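Local structure of methyltransferase (3C3P) at residues A[58-63]-A[72-77]; A[138-143]-A[183-188]. The protein probably transfers methyl groups from S-adenosyl-L-methionine to hydroxyl groups of acceptor molecules. All coordinates share one frame; numbering follows the deposited sequence.

Contact 1 of 2, residues A[58-63]-A[72-77]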
ATOM      1  N   GLN A  58       1.946  -0.869 -16.663  1.00 32.20           N
ATOM      2  CA  GLN A  58       2.348  -0.560 -18.022  0.50 32.03           C
ATOM      3  C   GLN A  58       1.759   0.812 -18.385  1.00 32.03           C
ATOM      4  O   GLN A  58       2.329   1.557 -19.189  1.00 31.90           O
ATOM      5  CB  GLN A  58       1.870  -1.675 -18.958  0.50 32.85           C
ATOM      6  CG  GLN A  58       2.345  -3.058 -18.496  0.50 33.01           C
ATOM      7  CD  GLN A  58       1.587  -4.201 -19.125  0.50 34.38           C
ATOM      8  OE1 GLN A  58       1.253  -5.169 -18.440  0.50 35.62           O
ATOM      9  NE2 GLN A  58       1.237  -4.069 -20.399  0.50 34.73           N
ATOM     10  N   LEU A  59       0.636   1.127 -17.735  1.00 30.91           N
ATOM     11  CA  LEU A  59      -0.105   2.388 -17.925  1.00 29.90           C
ATOM     12  C   LEU A  59      -0.745   2.956 -16.663  1.00 29.32           C
ATOM     13  O   LEU A  59      -1.523   2.328 -15.957  1.00 27.92           O
ATOM     14  CB  LEU A  59      -1.195   2.223 -19.014  1.00 29.81           C
ATOM     15  CG  LEU A  59      -2.071   3.440 -19.388  1.00 30.33           C
ATOM     16  CD1 LEU A  59      -1.196   4.612 -19.892  1.00 30.49           C
ATOM     17  CD2 LEU A  59      -3.166   3.106 -20.417  1.00 30.11           C
ATOM     18  N   VAL A  60      -0.342   4.178 -16.411  1.00 29.34           N
ATOM     19  CA  VAL A  60      -0.820   4.982 -15.308  1.00 28.91           C
ATOM     20  C   VAL A  60      -1.446   6.220 -15.903  1.00 27.79           C
ATOM     21  O   VAL A  60      -0.817   6.930 -16.688  1.00 30.01           O
ATOM     22  CB  VAL A  60       0.320   5.436 -14.342  1.00 28.01           C
ATOM     23  CG1 VAL A  60      -0.255   6.335 -13.221  1.00 27.61           C
ATOM     24  CG2 VAL A  60       1.099   4.230 -13.774  1.00 28.52           C
ATOM     25  N   VAL A  61      -2.674   6.482 -15.483  1.00 28.61           N
ATOM     26  CA  VAL A  61      -3.444   7.640 -15.925  1.00 28.72           C
ATOM     27  C   VAL A  61      -3.780   8.559 -14.727  1.00 29.65           C
ATOM     28  O   VAL A  61      -4.281   8.136 -13.680  1.00 29.38           O
ATOM     29  CB  VAL A  61      -4.686   7.189 -16.741  1.00 28.21           C
ATOM     30  CG1 VAL A  61      -5.543   8.401 -17.185  1.00 27.90           C
ATOM     31  CG2 VAL A  61      -4.211   6.335 -17.958  1.00 26.99           C
ATOM     32  N   VAL A  62      -3.420   9.828 -14.914  1.00 29.31           N
ATOM     33  CA  VAL A  62      -3.584  10.875 -13.920  1.00 29.54           C
ATOM     34  C   VAL A  62      -4.439  12.014 -14.472  1.00 31.29           C
ATOM     35  O   VAL A  62      -3.917  12.922 -15.113  1.00 30.89           O
ATOM     36  CB  VAL A  62      -2.203  11.439 -13.525  1.00 28.93           C
ATOM     37  CG1 VAL A  62      -2.330  12.403 -12.376  1.00 28.61           C
ATOM     38  CG2 VAL A  62      -1.250  10.284 -13.177  1.00 28.75           C
ATOM     39  N   PRO A  63      -5.766  11.945 -14.273  1.00 31.80           N
ATOM     40  CA  PRO A  63      -6.648  13.001 -14.759  1.00 32.69           C
ATOM     41  C   PRO A  63      -6.736  14.132 -13.769  1.00 32.22           C
ATOM     42  O   PRO A  63      -7.473  14.038 -12.800  1.00 33.14           O
ATOM     43  CB  PRO A  63      -8.016  12.310 -14.897  1.00 33.06           C
ATOM     44  CG  PRO A  63      -7.869  10.936 -14.324  1.00 33.13           C
ATOM     45  CD  PRO A  63      -6.504  10.792 -13.730  1.00 33.25           C
ATOM     46  N   TRP A  72       4.901  13.007 -11.242  1.00 30.65           N
ATOM     47  CA  TRP A  72       6.319  13.016 -10.940  1.00 32.09           C
ATOM     48  C   TRP A  72       6.657  11.741 -10.153  1.00 31.32           C
ATOM     49  O   TRP A  72       7.626  11.036 -10.465  1.00 31.31           O
ATOM     50  CB  TRP A  72       6.706  14.299 -10.203  1.00 33.40           C
ATOM     51  CG  TRP A  72       8.125  14.386  -9.987  1.00 35.16           C
ATOM     52  CD1 TRP A  72       9.076  14.872 -10.859  1.00 37.10           C
ATOM     53  CD2 TRP A  72       8.824  13.963  -8.836  1.00 36.59           C
ATOM     54  NE1 TRP A  72      10.322  14.779 -10.297  1.00 37.50           N
ATOM     55  CE2 TRP A  72      10.193  14.214  -9.056  1.00 37.45           C
ATOM     56  CE3 TRP A  72       8.436  13.394  -7.637  1.00 36.40           C
ATOM     57  CZ2 TRP A  72      11.162  13.923  -8.108  1.00 38.06           C
ATOM     58  CZ3 TRP A  72       9.409  13.097  -6.702  1.00 37.76           C
ATOM     59  CH2 TRP A  72      10.740  13.358  -6.938  1.00 37.79           C
ATOM     60  N   TRP A  73       5.822  11.426  -9.166  1.00 30.78           N
ATOM     61  CA  TRP A  73       6.033  10.228  -8.313  1.00 30.73           C
ATOM     62  C   TRP A  73       5.891   8.943  -9.104  1.00 29.75           C
ATOM     63  O   TRP A  73       6.698   8.017  -8.996  1.00 28.28           O
ATOM     64  CB  TRP A  73       5.094  10.203  -7.095  1.00 31.25           C
ATOM     65  CG  TRP A  73       5.422  11.261  -6.090  1.00 31.42           C
ATOM     66  CD1 TRP A  73       4.838  12.493  -5.971  1.00 32.30           C
ATOM     67  CD2 TRP A  73       6.442  11.199  -5.097  1.00 30.67           C
ATOM     68  NE1 TRP A  73       5.430  13.195  -4.939  1.00 32.61           N
ATOM     69  CE2 TRP A  73       6.429  12.431  -4.401  1.00 31.84           C
ATOM     70  CE3 TRP A  73       7.402  10.241  -4.751  1.00 32.22           C
ATOM     71  CZ2 TRP A  73       7.298  12.705  -3.355  1.00 32.19           C
ATOM     72  CZ3 TRP A  73       8.270  10.521  -3.717  1.00 32.45           C
ATOM     73  CH2 TRP A  73       8.213  11.751  -3.033  1.00 32.03           C
ATOM     74  N   PHE A  74       4.858   8.912  -9.930  1.00 28.78           N
ATOM     75  CA  PHE A  74       4.596   7.738 -10.772  1.00 28.97           C
ATOM     76  C   PHE A  74       5.659   7.517 -11.871  1.00 29.48           C
ATOM     77  O   PHE A  74       6.050   6.372 -12.157  1.00 29.89           O
ATOM     78  CB  PHE A  74       3.205   7.800 -11.414  1.00 28.51           C
ATOM     79  CG  PHE A  74       2.072   7.636 -10.442  1.00 29.90           C
ATOM     80  CD1 PHE A  74       1.946   6.453  -9.710  1.00 29.54           C
ATOM     81  CD2 PHE A  74       1.084   8.589 -10.329  1.00 30.05           C
ATOM     82  CE1 PHE A  74       0.888   6.255  -8.827  1.00 29.95           C
ATOM     83  CE2 PHE A  74       0.012   8.387  -9.450  1.00 31.05           C
ATOM     84  CZ  PHE A  74      -0.081   7.219  -8.708  1.00 30.35           C
ATOM     85  N   ALA A  75       6.108   8.606 -12.495  1.00 29.38           N
ATOM     86  CA  ALA A  75       7.093   8.519 -13.584  1.00 29.56           C
ATOM     87  C   ALA A  75       8.386   7.859 -13.131  1.00 30.02           C
ATOM     88  O   ALA A  75       9.045   7.138 -13.879  1.00 30.58           O
ATOM     89  CB  ALA A  75       7.392   9.920 -14.182  1.00 29.19           C
ATOM     90  N   ARG A  76       8.717   8.134 -11.890  1.00 31.12           N
ATOM     91  CA  ARG A  76       9.943   7.633 -11.262  1.00 33.24           C
ATOM     92  C   ARG A  76       9.895   6.147 -10.981  1.00 32.13           C
ATOM     93  O   ARG A  76      10.924   5.508 -10.812  1.00 29.51           O
ATOM     94  CB  ARG A  76      10.194   8.344  -9.918  1.00 36.17           C
ATOM     95  CG  ARG A  76      10.352   9.858 -10.010  1.00 39.43           C
ATOM     96  CD  ARG A  76      11.094  10.443  -8.798  1.00 42.20           C
ATOM     97  NE  ARG A  76      12.351   9.712  -8.589  1.00 44.47           N
ATOM     98  CZ  ARG A  76      13.424  10.145  -7.937  1.00 47.47           C
ATOM     99  NH1 ARG A  76      13.511  11.393  -7.492  1.00 48.62           N
ATOM    100  NH2 ARG A  76      14.464   9.323  -7.808  1.00 48.54           N
ATOM    101  N   ALA A  77       8.673   5.622 -10.960  1.00 31.34           N
ATOM    102  CA  ALA A  77       8.396   4.215 -10.613  1.00 32.08           C
ATOM    103  C   ALA A  77       8.193   3.246 -11.754  1.00 33.08           C
ATOM    104  O   ALA A  77       8.052   2.048 -11.523  1.00 33.54           O
ATOM    105  CB  ALA A  77       7.134   4.165  -9.694  1.00 29.63           C
TER
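Val60 on strand 59-63 and Phe74 on helix 69-75 mark the closest approach of the two backbones, with 7.6 Å between Val60 CA and Phe74 CA. Strand and helix are the first two elements of a beta-alpha-beta unit, completed by strand 83-88, in the Rossmann-like sheet of this methyltransferase family. Phe74 does all the touching from the helix. With CG beside the backbone N and anti to the carbonyl carbon (chi1 -69°), its ring is directed at the strand, where Val60 and Val62, two residues apart, face the helix. One ring face receives the CG1 methyl of Val60 in a CH-pi contact, the methyl carbon lying 4.0 Å from the Phe74 ring centroid and displaced toward the rim. Val62 meets the same ring obliquely through CG2. All three side chains are buried, and Val84 of the adjoining strand packs against each of them. A serine in place of Phe74 would probably open a gap over both valines and leave the Val60 methyl without its aromatic face. Phe74 CD2 is shared by the two valines, lying 3.9 Å from Val60 CG1 and 4.1 Å from Val62 CG2.

Contact 2 of 2, residues A[138-143]-A[183-188]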
ATOM      1  N   ASN A 138     -16.295  13.391  -8.316  1.00 42.26           N
ATOM      2  CA  ASN A 138     -17.259  12.502  -7.678  1.00 42.69           C
ATOM      3  C   ASN A 138     -16.793  11.116  -8.130  1.00 41.67           C
ATOM      4  O   ASN A 138     -16.916  10.737  -9.297  1.00 41.04           O
ATOM      5  CB  ASN A 138     -18.698  12.845  -8.111  1.00 43.84           C
ATOM      6  CG  ASN A 138     -19.748  11.883  -7.561  1.00 45.14           C
ATOM      7  OD1 ASN A 138     -19.447  10.748  -7.225  1.00 47.42           O
ATOM      8  ND2 ASN A 138     -21.007  12.330  -7.526  1.00 46.47           N
ATOM      9  N   GLY A 139     -16.190  10.383  -7.201  1.00 40.66           N
ATOM     10  CA  GLY A 139     -15.634   9.075  -7.500  1.00 39.54           C
ATOM     11  C   GLY A 139     -16.510   8.107  -8.250  1.00 39.71           C
ATOM     12  O   GLY A 139     -16.057   7.444  -9.197  1.00 37.93           O
ATOM     13  N   ALA A 140     -17.764   8.025  -7.816  1.00 39.41           N
ATOM     14  CA  ALA A 140     -18.740   7.087  -8.408  1.00 40.44           C
ATOM     15  C   ALA A 140     -18.963   7.414  -9.865  1.00 40.90           C
ATOM     16  O   ALA A 140     -19.091   6.538 -10.708  1.00 41.39           O
ATOM     17  CB  ALA A 140     -20.072   7.112  -7.654  1.00 39.49           C
ATOM     18  N   ASP A 141     -18.956   8.709 -10.126  1.00 41.97           N
ATOM     19  CA  ASP A 141     -19.153   9.252 -11.473  1.00 42.38           C
ATOM     20  C   ASP A 141     -17.946   8.913 -12.341  1.00 41.31           C
ATOM     21  O   ASP A 141     -18.084   8.464 -13.464  1.00 40.47           O
ATOM     22  CB  ASP A 141     -19.400  10.769 -11.424  1.00 43.59           C
ATOM     23  CG  ASP A 141     -20.734  11.139 -10.756  1.00 45.30           C
ATOM     24  OD1 ASP A 141     -21.572  10.232 -10.511  1.00 46.54           O
ATOM     25  OD2 ASP A 141     -20.977  12.350 -10.512  1.00 46.93           O
ATOM     26  N   VAL A 142     -16.758   9.089 -11.783  1.00 40.84           N
ATOM     27  CA  VAL A 142     -15.512   8.791 -12.501  1.00 40.16           C
ATOM     28  C   VAL A 142     -15.415   7.319 -12.880  1.00 40.20           C
ATOM     29  O   VAL A 142     -15.018   6.952 -13.983  1.00 38.01           O
ATOM     30  CB  VAL A 142     -14.245   9.140 -11.642  1.00 40.13           C
ATOM     31  CG1 VAL A 142     -12.980   8.535 -12.244  1.00 40.52           C
ATOM     32  CG2 VAL A 142     -14.109  10.656 -11.440  1.00 40.23           C
ATOM     33  N   LEU A 143     -15.816   6.479 -11.943  1.00 40.44           N
ATOM     34  CA  LEU A 143     -15.722   5.038 -12.113  1.00 41.17           C
ATOM     35  C   LEU A 143     -16.789   4.528 -13.096  1.00 41.61           C
ATOM     36  O   LEU A 143     -16.561   3.585 -13.854  1.00 41.83           O
ATOM     37  CB  LEU A 143     -15.814   4.366 -10.733  1.00 41.62           C
ATOM     38  CG  LEU A 143     -15.345   2.923 -10.608  1.00 41.69           C
ATOM     39  CD1 LEU A 143     -13.955   2.841 -11.164  1.00 41.17           C
ATOM     40  CD2 LEU A 143     -15.398   2.420  -9.142  1.00 40.96           C
ATOM     41  N   ASN A 183     -15.935   6.883  -0.614  1.00 29.61           N
ATOM     42  CA  ASN A 183     -15.575   5.828   0.318  1.00 28.95           C
ATOM     43  C   ASN A 183     -16.743   4.862   0.506  1.00 27.66           C
ATOM     44  O   ASN A 183     -16.581   3.646   0.497  1.00 28.64           O
ATOM     45  CB  ASN A 183     -15.228   6.392   1.706  1.00 28.36           C
ATOM     46  CG  ASN A 183     -14.054   7.327   1.686  1.00 28.89           C
ATOM     47  OD1 ASN A 183     -13.243   7.302   0.758  1.00 29.76           O
ATOM     48  ND2 ASN A 183     -13.929   8.139   2.733  1.00 29.34           N
ATOM     49  N   HIS A 184     -17.932   5.437   0.648  1.00 27.36           N
ATOM     50  CA  HIS A 184     -19.166   4.655   0.905  1.00 28.35           C
ATOM     51  C   HIS A 184     -19.575   3.881  -0.307  1.00 29.80           C
ATOM     52  O   HIS A 184     -20.081   2.768  -0.200  1.00 31.36           O
ATOM     53  CB  HIS A 184     -20.273   5.542   1.425  1.00 28.24           C
ATOM     54  CG  HIS A 184     -19.917   6.196   2.717  1.00 28.23           C
ATOM     55  ND1 HIS A 184     -20.412   5.771   3.929  1.00 27.88           N
ATOM     56  CD2 HIS A 184     -19.041   7.194   2.988  1.00 28.52           C
ATOM     57  CE1 HIS A 184     -19.905   6.531   4.884  1.00 28.89           C
ATOM     58  NE2 HIS A 184     -19.059   7.390   4.345  1.00 28.51           N
ATOM     59  N   HIS A 185     -19.337   4.483  -1.461  1.00 29.77           N
ATOM     60  CA  HIS A 185     -19.652   3.835  -2.729  1.00 30.48           C
ATOM     61  C   HIS A 185     -18.731   2.654  -3.018  1.00 31.49           C
ATOM     62  O   HIS A 185     -19.148   1.509  -3.145  1.00 32.71           O
ATOM     63  CB  HIS A 185     -19.478   4.818  -3.883  1.00 30.01           C
ATOM     64  CG  HIS A 185     -19.698   4.201  -5.237  1.00 30.55           C
ATOM     65  ND1 HIS A 185     -20.958   4.009  -5.775  1.00 30.71           N
ATOM     66  CD2 HIS A 185     -18.820   3.713  -6.146  1.00 30.53           C
ATOM     67  CE1 HIS A 185     -20.841   3.453  -6.970  1.00 32.31           C
ATOM     68  NE2 HIS A 185     -19.557   3.251  -7.214  1.00 30.39           N
ATOM     69  N   LEU A 186     -17.454   2.956  -3.040  1.00 32.52           N
ATOM     70  CA  LEU A 186     -16.438   1.963  -3.445  1.00 34.88           C
ATOM     71  C   LEU A 186     -16.352   0.772  -2.528  1.00 35.90           C
ATOM     72  O   LEU A 186     -16.067  -0.367  -2.967  1.00 37.50           O
ATOM     73  CB  LEU A 186     -15.056   2.619  -3.607  1.00 34.19           C
ATOM     74  CG  LEU A 186     -14.032   1.760  -4.340  1.00 35.13           C
ATOM     75  CD1 LEU A 186     -14.552   1.471  -5.738  1.00 36.37           C
ATOM     76  CD2 LEU A 186     -12.678   2.461  -4.358  1.00 35.91           C
ATOM     77  N   SER A 187     -16.675   1.013  -1.273  1.00 36.54           N
ATOM     78  CA  SER A 187     -16.614  -0.045  -0.269  0.50 37.52           C
ATOM     79  C   SER A 187     -17.703  -1.076  -0.498  1.00 38.16           C
ATOM     80  O   SER A 187     -17.627  -2.215   0.000  1.00 39.10           O
ATOM     81  CB  SER A 187     -16.747   0.528   1.143  0.50 37.79           C
ATOM     82  OG  SER A 187     -18.023   1.093   1.339  0.50 39.24           O
ATOM     83  N   ARG A 188     -18.707  -0.681  -1.275  1.00 38.27           N
ATOM     84  CA  ARG A 188     -19.868  -1.546  -1.579  1.00 37.43           C
ATOM     85  C   ARG A 188     -19.788  -2.198  -2.915  1.00 38.38           C
ATOM     86  O   ARG A 188     -20.621  -3.034  -3.272  1.00 39.09           O
ATOM     87  CB  ARG A 188     -21.158  -0.776  -1.476  1.00 37.03           C
ATOM     88  CG  ARG A 188     -21.535  -0.592  -0.094  1.00 36.53           C
ATOM     89  CD  ARG A 188     -22.647   0.355   0.030  1.00 35.54           C
ATOM     90  NE  ARG A 188     -23.171   0.294   1.380  1.00 35.78           N
ATOM     91  CZ  ARG A 188     -22.632   0.920   2.408  1.00 35.78           C
ATOM     92  NH1 ARG A 188     -21.506   1.620   2.234  1.00 37.27           N
ATOM     93  NH2 ARG A 188     -23.210   0.808   3.593  1.00 34.49           N
TER
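Ala140 and His185 bring the two helical backbones nearest, their CA atoms 6.6 Å apart, where the first turn of helix 139-146 meets helix 181-186. This is helix-helix packing within the Rossmann-like methyltransferase fold, near the end of the sheet where strand 192-197 is the outermost strand of this chain. It is made mainly by side chains, at two points. At the first, the Ala140 methyl sits squarely over one face of the His185 imidazole: CB is 3.7 Å from the His185 ring centroid and only 5° off the ring normal, a well-centred CH-pi contact. A first torsion that sets CG anti to the backbone N (chi1 176°) lays the His185 ring against the alanine methyl, and its NE2 makes a weak hydrogen bond with Arg189 just beyond the segment. The second point is more deeply buried, where Leu143 and Leu186 run across each other at about a right angle. Phe192 of strand 192-197 touches both leucines, so this part of the interface rests on the sheet.

Asn138 occupies the N-cap of helix 139-146, its OD1 accepting a weak, bent bond from Ala140 N at 3.3 Å. In the other segment, Arg188 folds back so that NH1 donates to His184 O at 3.0 Å. On helix 181-186, Asn183 and His184 also pack on Leu17 of the second subunit. Between the leucines a single pair of methyls makes the touch, Leu143 CD2 lying 3.6 Å from Leu186 CD1.

In the fold
Along the chain both segments of contact 1 come first, and those of contact 2 follow; their centres lie about 22 Å apart and their nearest atoms about 6 Å, without touching. Both lie in one fold, a seven-stranded mixed sheet flanked by helices; contact 1 includes a strand of it, contact 2 only flanking helices. Contact 1 joins inner strand 59-63, between strands 83-88 and 127-133, to helix 69-75, about 8 Å from the centre of the chain. Contact 2 brings together helices 139-146 and 181-186, more distant in sequence, about 16 Å out, beside antiparallel strands 203-208 and 192-197. Thus one belongs to the core, while the other is farther out, where helix 181-186 also meets the second subunit.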